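Local coordinates for protein alpha-glucosidase ([Eubacterium] rectale, PDB 6PNR) that acts as a family GH31 sulfoquinovosidase, probably hydrolysing the alpha-glycosidic bond to sulfoquinovose, the sulfonated sugar of sulfolipids, at residues 288-292 with 326-330; 248-254 with 297-301; 332-338 with 366-370; 339-343 with 399-403. All coordinates share one frame; numbering follows the deposited sequence.

Contact 1: residues 288-292 with 326-330; sequences QWDWK and DGELY. With 9VH ([(3~{S},4~{R},5~{R})-4,5-bis(oxidanyl)piperidin-3-yl]methanesulfonic acid), chain C.
D290 presents its carboxylate to the start of helix 328-335, where G327 holds the N-cap position, so a loop of the GH31 TIM-barrel domain supplies an acceptor for the first turn of a helix that starts 38 residues further along. Each oxygen takes one backbone N-H: OD1 that of L329 (2.9 Å) on its syn side, and OD2 that of E328 (2.9 Å) from well above the carboxylate plane, 47° out of it. The reach depends on chi1 of D290 (-170°), which swings CG away from its own N and out across G327. The positive end of the helix would be expected to favour the charged form of this aspartate.

A second polar link lies beside the first. The side chain of Q288, bent at chi2, brings NE2 within 3.0 Å of D326 OD1; the oxygen lies in the amide plane, although the amide and carboxylate planes are turned 58° apart. R279 joins the two ends, bonding Q288 OE1 and forming a salt bridge with D326 OD2.

Apolar contact is carried by L329, whose CD1 touches W291 CB (4.1 Å) and K292 CG (3.9 Å). The lysine then bends at chi3 and lays NZ beside E328 CB rather than against the glutamate carboxylate. Between D290 and the inhibitor lies W289. Its carbonyl oxygen accepts a bond from a water (2.9 Å), while its indole edge points the other way, into the ligand pocket, where NE1 donates to sulfonate oxygen O3 of 9VH at 3.2 Å.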
# COMPACT_ATOMS: atom_id res chain seq x y z
N GLN A 288 -16.41 24.41 18.50
CA GLN A 288 -15.59 24.70 19.68
C GLN A 288 -15.83 23.62 20.73
O GLN A 288 -16.95 23.47 21.22
CB GLN A 288 -15.92 26.10 20.21
CG GLN A 288 -15.26 26.48 21.54
CD GLN A 288 -13.74 26.59 21.48
OE1 GLN A 288 -13.12 26.41 20.44
NE2 GLN A 288 -13.15 26.89 22.62
N TRP A 289 -14.78 22.86 21.07
CA TRP A 289 -14.94 21.66 21.92
C TRP A 289 -14.87 22.05 23.40
O TRP A 289 -13.89 21.81 24.11
CB TRP A 289 -13.92 20.60 21.55
CG TRP A 289 -14.11 20.04 20.15
CD1 TRP A 289 -15.01 20.47 19.21
CD2 TRP A 289 -13.39 18.96 19.54
NE1 TRP A 289 -14.88 19.73 18.06
CE2 TRP A 289 -13.90 18.79 18.24
CE3 TRP A 289 -12.37 18.11 19.98
CZ2 TRP A 289 -13.43 17.82 17.38
CZ3 TRP A 289 -11.90 17.14 19.12
CH2 TRP A 289 -12.43 17.00 17.83
N ASP A 290 -15.96 22.65 23.85
CA ASP A 290 -16.12 23.13 25.23
C ASP A 290 -17.62 23.05 25.52
O ASP A 290 -18.37 23.93 25.09
CB ASP A 290 -15.58 24.55 25.35
CG ASP A 290 -15.48 25.02 26.79
OD1 ASP A 290 -15.41 24.17 27.71
OD2 ASP A 290 -15.45 26.25 26.99
N TRP A 291 -18.05 21.99 26.22
CA TRP A 291 -19.45 21.53 26.16
C TRP A 291 -20.37 22.30 27.12
O TRP A 291 -21.02 21.73 27.99
CB TRP A 291 -19.49 20.03 26.45
CG TRP A 291 -18.40 19.30 25.74
CD1 TRP A 291 -17.44 18.50 26.31
CD2 TRP A 291 -18.12 19.33 24.34
NE1 TRP A 291 -16.58 18.03 25.33
CE2 TRP A 291 -16.98 18.52 24.12
CE3 TRP A 291 -18.72 19.96 23.24
CZ2 TRP A 291 -16.44 18.32 22.85
CZ3 TRP A 291 -18.17 19.75 21.97
CH2 TRP A 291 -17.05 18.94 21.79
N LYS A 292 -20.41 23.62 26.92
CA LYS A 292 -21.37 24.53 27.52
C LYS A 292 -21.90 25.41 26.40
O LYS A 292 -21.17 25.73 25.46
CB LYS A 292 -20.74 25.41 28.61
CG LYS A 292 -19.94 24.61 29.63
CD LYS A 292 -19.63 25.40 30.90
CE LYS A 292 -18.60 26.47 30.69
NZ LYS A 292 -18.27 27.12 31.99
N ASP A 326 -8.22 25.78 24.83
CA ASP A 326 -8.54 27.14 25.23
C ASP A 326 -9.93 27.26 25.84
O ASP A 326 -10.43 28.37 26.03
CB ASP A 326 -8.36 28.13 24.06
CG ASP A 326 -9.37 27.92 22.92
OD1 ASP A 326 -10.19 26.98 22.99
OD2 ASP A 326 -9.34 28.71 21.94
N GLY A 327 -10.56 26.12 26.19
CA GLY A 327 -11.91 26.16 26.73
C GLY A 327 -11.97 26.19 28.25
O GLY A 327 -11.01 25.85 28.95
N GLU A 328 -13.14 26.58 28.76
CA GLU A 328 -13.36 26.61 30.20
C GLU A 328 -13.30 25.21 30.81
O GLU A 328 -12.65 24.99 31.84
CB GLU A 328 -14.71 27.27 30.52
CG GLU A 328 -14.71 28.79 30.37
CD GLU A 328 -13.76 29.47 31.37
OE1 GLU A 328 -13.94 29.29 32.60
OE2 GLU A 328 -12.82 30.17 30.92
N LEU A 329 -13.97 24.24 30.20
CA LEU A 329 -13.95 22.90 30.77
C LEU A 329 -12.56 22.28 30.67
O LEU A 329 -12.16 21.51 31.55
CB LEU A 329 -15.01 22.02 30.10
CG LEU A 329 -16.44 22.38 30.51
CD1 LEU A 329 -17.46 21.57 29.71
CD2 LEU A 329 -16.66 22.18 32.02
N TYR A 330 -11.79 22.60 29.62
CA TYR A 330 -10.40 22.16 29.58
C TYR A 330 -9.62 22.67 30.79
O TYR A 330 -8.85 21.92 31.40
CB TYR A 330 -9.72 22.62 28.29
CG TYR A 330 -8.25 22.28 28.25
CD1 TYR A 330 -7.29 23.15 28.77
CD2 TYR A 330 -7.81 21.08 27.72
CE1 TYR A 330 -5.95 22.83 28.76
CE2 TYR A 330 -6.47 20.76 27.69
CZ TYR A 330 -5.54 21.63 28.22
OH TYR A 330 -4.21 21.30 28.19
O1 9VH C . -16.14 19.52 12.89
S1 9VH C . -16.25 18.91 14.20
O2 9VH C . -15.23 17.90 14.37
O3 9VH C . -16.30 19.90 15.24
C1 9VH C . -17.82 18.09 14.18
C2 9VH C . -17.93 16.93 13.18
C3 9VH C . -17.15 15.75 13.75
N1 9VH C . -17.35 14.45 13.12
C4 9VH C . -18.77 14.11 12.97
C5 9VH C . -19.49 15.21 12.21
O4 9VH C . -20.86 14.84 12.09
C6 9VH C . -19.39 16.53 12.96
O5 9VH C . -20.07 17.56 12.26
O HOH W 1 -12.44 22.93 26.32

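Contact 2: residues 248-254 with 297-301; sequences GGNERSF and MYPDL
Hydrogen bonds pin G249 and N250 to the loop M297-P299 at three places. The backbone N of N250 donates to M297 O (3.0 Å), the oxygen lying just outside the start of helix 250-262, where G249 is the N-cap residue. The same residue also uses its side chain: N250 ND2 donates to P299 O at 2.9 Å; the donor lies in the carbonyl plane, on a lone pair, and the acceptor lies in the amide plane. The third place is the hydroxyl of Y298, which accepts from G249 N (3.2 Å) and from S253 OG (2.9 Å). With two donors already on it, OH is left to give its own hydrogen to D274 OD1, and OD2 of the same carboxylate accepts the N of G248.

All of this joins the loops that lead into two helices of the TIM barrel, 250-262 and 301-310; Y298 to L301 form a type II turn just ahead of the second.

Ring contacts supplement the polar ones. G249 CA lies over one face of the Y298 ring, 3.6 Å from its centroid and 20° off the normal, a CH-pi contact. The N250 amide stands almost upright to the same ring (planes 82° apart), its OD1 coming to the ring edge 3.3 Å from CD1; this oxygen is buried without a hydrogen-bond partner.

Apolar contact is lighter. L301 CD1 approaches the edge of the F254 ring at CZ (4.2 Å), and M297, bent at chi3, brings CE beside the G248-G249 peptide.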
# COMPACT_ATOMS: atom_id res chain seq x y z
N GLY A 248 -25.37 28.42 13.07
CA GLY A 248 -25.14 29.84 12.86
C GLY A 248 -25.58 30.75 13.98
O GLY A 248 -25.46 31.98 13.84
N GLY A 249 -26.09 30.24 15.10
CA GLY A 249 -26.58 31.09 16.17
C GLY A 249 -28.09 31.25 16.14
O GLY A 249 -28.78 30.80 15.21
N ASN A 250 -28.60 31.94 17.16
CA ASN A 250 -30.04 32.06 17.36
C ASN A 250 -30.78 32.46 16.09
O ASN A 250 -31.70 31.78 15.65
CB ASN A 250 -30.35 33.08 18.46
CG ASN A 250 -30.34 32.48 19.84
OD1 ASN A 250 -30.38 31.26 20.01
ND2 ASN A 250 -30.29 33.33 20.85
N GLU A 251 -30.41 33.61 15.52
CA GLU A 251 -31.21 34.14 14.41
C GLU A 251 -31.19 33.19 13.21
O GLU A 251 -32.24 32.93 12.61
CB GLU A 251 -30.71 35.53 14.01
CG GLU A 251 -31.41 36.08 12.77
CD GLU A 251 -30.78 37.38 12.28
OE1 GLU A 251 -29.66 37.72 12.73
OE2 GLU A 251 -31.40 38.07 11.45
N ARG A 252 -30.02 32.66 12.85
CA ARG A 252 -29.97 31.82 11.65
C ARG A 252 -30.63 30.46 11.89
O ARG A 252 -31.44 29.99 11.08
CB ARG A 252 -28.53 31.64 11.16
CG ARG A 252 -28.42 30.91 9.81
CD ARG A 252 -26.98 30.75 9.33
NE ARG A 252 -26.90 30.18 7.98
CZ ARG A 252 -26.97 28.87 7.69
NH1 ARG A 252 -27.13 27.96 8.64
NH2 ARG A 252 -26.89 28.47 6.42
N SER A 253 -30.27 29.80 12.99
CA SER A 253 -30.77 28.45 13.25
C SER A 253 -32.28 28.45 13.47
O SER A 253 -33.01 27.71 12.81
CB SER A 253 -30.05 27.83 14.46
OG SER A 253 -28.72 27.51 14.12
N PHE A 254 -32.77 29.27 14.40
CA PHE A 254 -34.21 29.29 14.59
C PHE A 254 -34.93 29.93 13.41
O PHE A 254 -36.10 29.60 13.14
CB PHE A 254 -34.56 29.97 15.91
CG PHE A 254 -34.07 29.19 17.13
CD1 PHE A 254 -34.58 27.94 17.42
CD2 PHE A 254 -33.06 29.69 17.93
CE1 PHE A 254 -34.13 27.21 18.51
CE2 PHE A 254 -32.60 28.97 19.02
CZ PHE A 254 -33.13 27.73 19.31
N MET A 297 -23.25 33.27 20.62
CA MET A 297 -23.95 32.77 19.44
C MET A 297 -25.40 32.40 19.75
O MET A 297 -26.29 32.66 18.94
CB MET A 297 -23.21 31.57 18.87
CG MET A 297 -21.91 31.95 18.18
SD MET A 297 -21.05 30.52 17.50
CE MET A 297 -22.16 30.07 16.14
N TYR A 298 -25.65 31.78 20.91
CA TYR A 298 -27.00 31.37 21.30
C TYR A 298 -27.37 31.95 22.66
O TYR A 298 -27.60 31.21 23.62
CB TYR A 298 -27.10 29.83 21.32
CG TYR A 298 -27.01 29.17 19.96
CD1 TYR A 298 -28.15 29.00 19.17
CD2 TYR A 298 -25.80 28.71 19.48
CE1 TYR A 298 -28.07 28.39 17.93
CE2 TYR A 298 -25.71 28.09 18.23
CZ TYR A 298 -26.84 27.94 17.47
OH TYR A 298 -26.77 27.34 16.23
N PRO A 299 -27.47 33.28 22.77
CA PRO A 299 -27.85 33.87 24.07
C PRO A 299 -29.20 33.37 24.56
O PRO A 299 -30.16 33.23 23.79
CB PRO A 299 -27.88 35.38 23.78
CG PRO A 299 -28.12 35.48 22.31
CD PRO A 299 -27.34 34.32 21.73
N ASP A 300 -29.26 33.09 25.86
CA ASP A 300 -30.48 32.62 26.50
C ASP A 300 -31.04 31.37 25.81
O ASP A 300 -32.25 31.21 25.65
CB ASP A 300 -31.53 33.73 26.56
CG ASP A 300 -31.11 34.88 27.49
OD1 ASP A 300 -30.12 34.72 28.25
OD2 ASP A 300 -31.78 35.93 27.45
N LEU A 301 -30.14 30.48 25.38
CA LEU A 301 -30.59 29.24 24.77
C LEU A 301 -31.60 28.47 25.62
O LEU A 301 -32.61 28.01 25.06
CB LEU A 301 -29.37 28.36 24.44
CG LEU A 301 -29.66 27.02 23.76
CD1 LEU A 301 -30.46 27.21 22.49
CD2 LEU A 301 -28.37 26.26 23.48

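Contact 3: residues 332-338 with 366-370; sequences EGKEKGY and EAFEW. With SO4 (sulfate ion), chain F.
Y338 and A367 mark the closest backbone approach, their CA atoms 5.1 Å apart. Helix 328-335 ends in a Schellman motif, with G337 at positive phi and two bonds returning to the last turn; the chain thus turns and carries Y338 to the flank of helix 365-380, of which 366-370 is an early part.

The phenol is sandwiched. A367 CA stands over one face, 4.0 Å from the centroid and 13° off the normal, while K336 CB covers the centre of the other. At its edge the ring meets W370, with Y338 CD2 over the indole face 3.4 Å from CD2 of W370; the planes are 58° apart. W370, its CG placed anti to the backbone N (chi1 175°), sends the indole across to helix 328-335, where CH2 lies 3.7 Å from G333 CA.

The polar centre is E332 OE2, gripped by two donors from opposite faces of the carboxylate plane. W370 NE1, 3.1 Å from E332 OE2, arrives from above that plane, although the oxygen lies close to the plane of the indole. K336 NZ forms a salt bridge with E332 OE2 at 2.9 Å. A sulfate, probably from the crystallisation liquor, continues the chain of charges: K336 NZ meets its O3 at 2.7 Å and the Y338 OH its O2 at 2.8 Å.

In the barrel domain this seam joins the end of helix 328-335 to the start of helix 365-380, while F368 of the latter turns to helix 408-429. A backbone hydrogen bond from Y338 to D361 and the packing of W370 on V360 anchor it to the loop between strand 356-359 and helix 365-380.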
# COMPACT_ATOMS: atom_id res chain seq x y z
N GLU A 332 -10.64 23.49 33.78
CA GLU A 332 -11.05 22.74 34.96
C GLU A 332 -10.51 21.31 34.94
O GLU A 332 -10.03 20.81 35.97
CB GLU A 332 -12.58 22.74 35.05
CG GLU A 332 -13.13 21.95 36.22
CD GLU A 332 -14.64 22.06 36.34
OE1 GLU A 332 -15.24 22.92 35.67
OE2 GLU A 332 -15.23 21.28 37.11
N GLY A 333 -10.60 20.63 33.80
CA GLY A 333 -10.04 19.29 33.71
C GLY A 333 -8.54 19.27 33.91
O GLY A 333 -8.00 18.34 34.52
N LYS A 334 -7.84 20.27 33.38
CA LYS A 334 -6.40 20.36 33.60
C LYS A 334 -6.08 20.54 35.08
O LYS A 334 -5.18 19.88 35.61
CB LYS A 334 -5.81 21.51 32.79
CG LYS A 334 -4.32 21.75 33.06
CD LYS A 334 -3.82 22.90 32.21
CE LYS A 334 -2.29 23.01 32.24
NZ LYS A 334 -1.83 23.99 31.22
N GLU A 335 -6.83 21.41 35.76
CA GLU A 335 -6.62 21.64 37.19
C GLU A 335 -6.81 20.37 37.99
O GLU A 335 -6.01 20.05 38.87
CB GLU A 335 -7.56 22.74 37.69
CG GLU A 335 -7.16 24.13 37.21
CD GLU A 335 -8.22 25.19 37.47
OE1 GLU A 335 -9.32 24.84 37.97
OE2 GLU A 335 -7.96 26.38 37.16
N LYS A 336 -7.86 19.60 37.68
CA LYS A 336 -8.20 18.41 38.45
C LYS A 336 -7.45 17.17 37.98
O LYS A 336 -7.68 16.09 38.53
CB LYS A 336 -9.71 18.17 38.40
CG LYS A 336 -10.51 19.36 38.92
CD LYS A 336 -12.00 19.13 38.89
CE LYS A 336 -12.73 20.31 39.53
NZ LYS A 336 -14.21 20.11 39.59
N GLY A 337 -6.57 17.29 37.00
CA GLY A 337 -5.78 16.15 36.54
C GLY A 337 -6.60 15.06 35.88
O GLY A 337 -6.31 13.87 36.08
N TYR A 338 -7.59 15.42 35.07
CA TYR A 338 -8.52 14.46 34.49
C TYR A 338 -8.19 14.08 33.05
O TYR A 338 -9.01 13.44 32.39
CB TYR A 338 -9.94 15.02 34.56
CG TYR A 338 -10.54 15.02 35.95
CD1 TYR A 338 -9.92 14.34 37.00
CD2 TYR A 338 -11.74 15.68 36.21
CE1 TYR A 338 -10.48 14.34 38.27
CE2 TYR A 338 -12.31 15.68 37.48
CZ TYR A 338 -11.66 15.01 38.51
OH TYR A 338 -12.21 15.00 39.76
N GLU A 366 -12.89 9.06 38.67
CA GLU A 366 -13.21 10.45 39.02
C GLU A 366 -13.44 11.29 37.77
O GLU A 366 -14.40 12.07 37.70
CB GLU A 366 -12.08 11.04 39.86
CG GLU A 366 -11.84 10.32 41.17
CD GLU A 366 -11.02 11.14 42.16
OE1 GLU A 366 -10.53 12.22 41.77
OE2 GLU A 366 -10.88 10.70 43.32
N ALA A 367 -12.57 11.15 36.77
CA ALA A 367 -12.76 11.85 35.50
C ALA A 367 -14.02 11.38 34.78
O ALA A 367 -14.73 12.19 34.19
CB ALA A 367 -11.52 11.66 34.62
N PHE A 368 -14.31 10.08 34.84
CA PHE A 368 -15.53 9.53 34.23
C PHE A 368 -16.78 10.17 34.83
O PHE A 368 -17.63 10.69 34.10
CB PHE A 368 -15.53 8.00 34.41
CG PHE A 368 -16.67 7.27 33.72
CD1 PHE A 368 -17.85 7.00 34.40
CD2 PHE A 368 -16.53 6.80 32.42
CE1 PHE A 368 -18.89 6.29 33.78
CE2 PHE A 368 -17.57 6.11 31.79
CZ PHE A 368 -18.74 5.85 32.46
N GLU A 369 -16.89 10.17 36.16
CA GLU A 369 -18.03 10.81 36.82
C GLU A 369 -18.08 12.30 36.52
O GLU A 369 -19.16 12.87 36.31
CB GLU A 369 -17.97 10.57 38.33
CG GLU A 369 -18.22 9.13 38.71
CD GLU A 369 -19.62 8.69 38.34
OE1 GLU A 369 -20.56 9.48 38.59
OE2 GLU A 369 -19.79 7.58 37.80
N TRP A 370 -16.93 12.96 36.50
CA TRP A 370 -16.88 14.38 36.15
C TRP A 370 -17.48 14.62 34.77
O TRP A 370 -18.29 15.54 34.59
CB TRP A 370 -15.44 14.87 36.22
CG TRP A 370 -15.20 16.29 35.78
CD1 TRP A 370 -15.51 17.43 36.47
CD2 TRP A 370 -14.54 16.72 34.57
NE1 TRP A 370 -15.10 18.54 35.76
CE2 TRP A 370 -14.51 18.14 34.60
CE3 TRP A 370 -13.98 16.06 33.48
CZ2 TRP A 370 -13.94 18.89 33.57
CZ3 TRP A 370 -13.41 16.81 32.45
CH2 TRP A 370 -13.39 18.21 32.51
S SO4 F . -15.31 16.97 40.83
O1 SO4 F . -15.85 15.83 40.10
O2 SO4 F . -13.86 17.03 40.67
O3 SO4 F . -15.90 18.20 40.31
O4 SO4 F . -15.63 16.85 42.26

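Contact 4: residues 339-343 with 399-403; sequences FATKA and DICLY
T341 O accepts the N-H of C401, with C401 N at 2.7 Å, nearly along the C=O axis, although the angle at hydrogen is only 139°. The same oxygen also has I400 CA at 3.2 Å, in a CA-H...O contact. The return bond, T341 N to C401 O, is straight but weak at 3.4 Å. Together the two make T341 and C401 a hydrogen-bonded antiparallel pair. It is a single bridge: the directions of the segments are 132° apart and neither forms a regular strand, so between these two loops of the TIM-barrel domain the beta pairing is limited to one residue pair.

Beyond the bridge the side chains take over. D399, with CG anti to its own N (chi1 -176°), sends its carboxylate back along the other segment, where OD1 accepts A343 N (2.8 Å) on the syn side. K342 crosses this carboxylate at about a right angle. Its NZ stays 4.7 Å from D399 OD2, too far for a salt bridge, and turns instead to the ring of Y348 in a cation-pi interaction; the bends at chi3 and chi4 shape that path.

On the inner side A340 CB is held between two aliphatic ends, CD1 of I400 at 3.6 Å and CD2 of L402 at 3.9 Å. These continue into the protein, with I400 on P408 and L402 on E411 and W415, all of helix 408-429.

Two backbone bonds, one of them weak, and one carboxylate bond thus hold the join beside a small apolar patch. D399 O, buried without a hydrogen-bond partner, has K342 CA nearby at 3.2 Å, which is consistent with a weak CA-H...O contact partly compensating for the missing N-H.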
# COMPACT_ATOMS: atom_id res chain seq x y z
N PHE A 339 -7.00 14.44 32.56
CA PHE A 339 -6.60 14.12 31.20
C PHE A 339 -5.56 13.00 31.19
O PHE A 339 -4.74 12.89 32.11
CB PHE A 339 -6.02 15.35 30.48
CG PHE A 339 -7.04 16.42 30.17
CD1 PHE A 339 -8.16 16.13 29.40
CD2 PHE A 339 -6.86 17.72 30.63
CE1 PHE A 339 -9.09 17.13 29.10
CE2 PHE A 339 -7.79 18.71 30.34
CZ PHE A 339 -8.91 18.41 29.57
N ALA A 340 -5.58 12.20 30.13
CA ALA A 340 -4.48 11.27 29.88
C ALA A 340 -3.17 12.03 29.74
O ALA A 340 -3.12 13.14 29.20
CB ALA A 340 -4.76 10.46 28.62
N THR A 341 -2.08 11.41 30.20
CA THR A 341 -0.79 12.07 30.31
C THR A 341 0.28 11.32 29.53
O THR A 341 0.12 10.15 29.17
CB THR A 341 -0.35 12.18 31.78
OG1 THR A 341 -0.42 10.89 32.40
CG2 THR A 341 -1.25 13.14 32.53
N LYS A 342 1.39 12.01 29.27
CA LYS A 342 2.51 11.37 28.60
C LYS A 342 3.45 10.75 29.64
O LYS A 342 3.27 10.90 30.85
CB LYS A 342 3.27 12.39 27.74
CG LYS A 342 2.39 13.28 26.90
CD LYS A 342 3.23 14.17 26.02
CE LYS A 342 3.71 13.43 24.79
NZ LYS A 342 2.86 13.76 23.59
N ALA A 343 4.47 10.04 29.15
CA ALA A 343 5.50 9.51 30.04
C ALA A 343 6.18 10.63 30.83
O ALA A 343 6.50 10.45 32.01
CB ALA A 343 6.52 8.70 29.25
N ASP A 399 2.87 7.47 23.44
CA ASP A 399 3.48 8.03 24.63
C ASP A 399 2.37 8.55 25.54
O ASP A 399 2.24 9.74 25.83
CB ASP A 399 4.47 9.14 24.25
CG ASP A 399 5.21 9.70 25.44
OD1 ASP A 399 5.00 9.19 26.57
OD2 ASP A 399 6.00 10.64 25.25
N ILE A 400 1.55 7.63 26.04
CA ILE A 400 0.36 8.02 26.79
C ILE A 400 0.15 7.03 27.93
O ILE A 400 0.48 5.85 27.83
CB ILE A 400 -0.87 8.11 25.87
CG1 ILE A 400 -2.03 8.82 26.56
CG2 ILE A 400 -1.26 6.74 25.35
CD1 ILE A 400 -3.10 9.32 25.59
N CYS A 401 -0.38 7.55 29.04
CA CYS A 401 -0.59 6.80 30.27
C CYS A 401 -2.04 6.96 30.70
O CYS A 401 -2.56 8.07 30.75
CB CYS A 401 0.36 7.28 31.39
SG CYS A 401 2.14 7.11 31.02
N LEU A 402 -2.68 5.84 31.01
CA LEU A 402 -4.06 5.80 31.47
C LEU A 402 -4.13 5.36 32.93
O LEU A 402 -3.34 4.52 33.37
CB LEU A 402 -4.88 4.87 30.59
CG LEU A 402 -4.67 5.32 29.15
CD1 LEU A 402 -5.06 4.25 28.19
CD2 LEU A 402 -5.45 6.61 28.90
N TYR A 403 -5.07 5.94 33.65
CA TYR A 403 -5.31 5.57 35.04
C TYR A 403 -5.45 4.06 35.21
O TYR A 403 -5.02 3.50 36.22
CB TYR A 403 -6.56 6.29 35.56
CG TYR A 403 -6.86 6.04 37.01
CD1 TYR A 403 -7.59 4.93 37.41
CD2 TYR A 403 -6.43 6.93 38.00
CE1 TYR A 403 -7.88 4.70 38.75
CE2 TYR A 403 -6.71 6.71 39.34
CZ TYR A 403 -7.44 5.59 39.71
OH TYR A 403 -7.73 5.36 41.05

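How the contacts relate
From the N terminus, contact 2 comes first, closing the loop from the start of helix 250-262 to the approach to helix 301-310. Contact 1 crosses it: residues 288-292 lie between the segments of contact 2, yet the nearest atoms of the two contacts are about 7 Å apart. Contact 1 ties the loop after strand 285-287 to the start of helix 328-335, and contact 3 ties the end of that helix to helix 365-380. Contact 4 crosses contact 3, joining the loop before strand 349-351 to the loop before helix 408-429. Contacts 1 and 3 touch between L329 O and W370 CH2; F339 of contact 4 packs on Y330 of contact 1 and on K334 of contact 3.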